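PDB 5ODW: pyocin-S2 from Pseudomonas aeruginosa, which kills sensitive bacterial cells as a nuclease bacteriocin that breaks down chromosomal DNA, represented here by its N-terminal part with a second protein bound. Local coordinates for residues C[51-54]-C[55-58]. Residues are numbered along the deposited sequence; the frame is centred on the assembly and turned at random.
Sequences MQEY and RKLR
Tyr54 and Arg58, one turn apart on the α-helix 47-70 of this largely helical N-terminal part of the pyocin, run side by side on the face turned to helix 133-148. With CG of Tyr54 anti to the backbone N (chi1 -177°), the ring swings toward Arg58 and its CE1 lies 3.9 Å from Arg58 CB. Arg58 bends at chi2 (77°) and follows the ring outward to its hydroxyl, where NH1 donates to Tyr54 OH at 3.1 Å, the oxygen lying in the guanidinium plane. Helix 133-148 closes over this pair: Ser137 bonds the same hydroxyl and Pro134 O takes a bond from Arg58 NH1. Asp62, one turn further along helix 47-70, forms a salt bridge with Arg58 NE; with NE and NH1 both engaged, rotation of the guanidinium should be limited. Elsewhere round the helix the packing is looser. Gln52 and Lys56 lie side by side, pointing the same way, and Lys56 NZ makes a weak salt bridge to Glu53 OE2 at 3.4 Å. Buried Met51 packs against Tyr141 and an aromatic side chain of the bound protein. Its O accepts two bonds from Arg55, from opposite faces of the carbonyl plane: backbone N at 3.0 Å, and NE at 3.1 Å, well above that plane.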
loop_
_atom_site.group_PDB
_atom_site.type_symbol
_atom_site.label_atom_id
_atom_site.label_comp_id
_atom_site.label_asym_id
_atom_site.label_seq_id
_atom_site.Cartn_x
_atom_site.Cartn_y
_atom_site.Cartn_z
ATOM N N MET C 51 -21.833 13.980 2.982
ATOM C CA MET C 51 -22.092 15.380 2.670
ATOM C C MET C 51 -23.551 15.578 2.257
ATOM O O MET C 51 -24.184 16.549 2.692
ATOM C CB MET C 51 -21.105 15.884 1.601
ATOM C CG MET C 51 -19.659 16.126 2.128
ATOM S SD MET C 51 -19.410 16.797 3.822
ATOM C CE MET C 51 -20.003 18.475 3.625
ATOM N N GLN C 52 -24.088 14.605 1.462
ATOM C CA GLN C 52 -25.469 14.483 0.966
ATOM C C GLN C 52 -26.442 14.327 2.152
ATOM O O GLN C 52 -27.501 14.956 2.146
ATOM C CB GLN C 52 -25.563 13.258 0.037
ATOM C CG GLN C 52 -26.908 13.035 -0.652
ATOM C CD GLN C 52 -27.061 11.595 -1.113
ATOM O OE1 GLN C 52 -26.267 11.078 -1.923
ATOM N NE2 GLN C 52 -28.087 10.908 -0.600
ATOM N N GLU C 53 -26.092 13.488 3.157
ATOM C CA GLU C 53 -26.921 13.245 4.344
ATOM C C GLU C 53 -26.929 14.449 5.278
ATOM O O GLU C 53 -27.948 14.711 5.930
ATOM C CB GLU C 53 -26.488 11.971 5.093
ATOM C CG GLU C 53 -26.809 10.658 4.389
ATOM C CD GLU C 53 -28.250 10.494 3.953
ATOM O OE1 GLU C 53 -29.139 10.439 4.836
ATOM O OE2 GLU C 53 -28.495 10.443 2.724
ATOM N N TYR C 54 -25.792 15.185 5.333
ATOM C CA TYR C 54 -25.613 16.392 6.139
ATOM C C TYR C 54 -26.511 17.491 5.619
ATOM O O TYR C 54 -27.253 18.081 6.395
ATOM C CB TYR C 54 -24.146 16.854 6.122
ATOM C CG TYR C 54 -23.885 18.066 6.997
ATOM C CD1 TYR C 54 -24.106 19.355 6.518
ATOM C CD2 TYR C 54 -23.429 17.922 8.307
ATOM C CE1 TYR C 54 -23.918 20.468 7.328
ATOM C CE2 TYR C 54 -23.205 19.032 9.117
ATOM C CZ TYR C 54 -23.458 20.302 8.624
ATOM O OH TYR C 54 -23.242 21.404 9.404
ATOM N N ARG C 55 -26.430 17.781 4.318
ATOM C CA ARG C 55 -27.231 18.810 3.659
ATOM C C ARG C 55 -28.748 18.556 3.868
ATOM O O ARG C 55 -29.482 19.514 4.151
ATOM C CB ARG C 55 -26.837 18.926 2.168
ATOM C CG ARG C 55 -25.482 19.608 1.952
ATOM C CD ARG C 55 -25.028 19.585 0.509
ATOM N NE ARG C 55 -24.208 18.402 0.230
ATOM C CZ ARG C 55 -23.585 18.167 -0.922
ATOM N NH1 ARG C 55 -23.661 19.045 -1.916
ATOM N NH2 ARG C 55 -22.887 17.051 -1.092
ATOM N N LYS C 56 -29.193 17.259 3.828
ATOM C CA LYS C 56 -30.589 16.828 4.060
ATOM C C LYS C 56 -31.052 17.162 5.479
ATOM O O LYS C 56 -32.098 17.801 5.662
ATOM C CB LYS C 56 -30.779 15.322 3.797
ATOM C CG LYS C 56 -30.882 14.970 2.318
ATOM C CD LYS C 56 -31.436 13.571 2.106
ATOM C CE LYS C 56 -30.838 12.929 0.878
ATOM N NZ LYS C 56 -31.131 11.470 0.810
ATOM N N LEU C 57 -30.264 16.744 6.484
ATOM C CA LEU C 57 -30.611 16.968 7.891
ATOM C C LEU C 57 -30.460 18.418 8.346
ATOM O O LEU C 57 -31.306 18.899 9.109
ATOM C CB LEU C 57 -29.824 16.028 8.802
ATOM C CG LEU C 57 -30.353 14.606 8.888
ATOM C CD1 LEU C 57 -29.238 13.645 9.175
ATOM C CD2 LEU C 57 -31.450 14.484 9.926
ATOM N N ARG C 58 -29.389 19.104 7.894
ATOM C CA ARG C 58 -29.104 20.499 8.238
ATOM C C ARG C 58 -30.250 21.409 7.847
ATOM O O ARG C 58 -30.638 22.216 8.683
ATOM C CB ARG C 58 -27.748 20.983 7.670
ATOM C CG ARG C 58 -27.346 22.431 8.015
ATOM C CD ARG C 58 -26.828 22.645 9.435
ATOM N NE ARG C 58 -26.786 24.067 9.786
ATOM C CZ ARG C 58 -25.684 24.760 10.053
ATOM N NH1 ARG C 58 -24.494 24.172 10.014
ATOM N NH2 ARG C 58 -25.762 26.046 10.368
#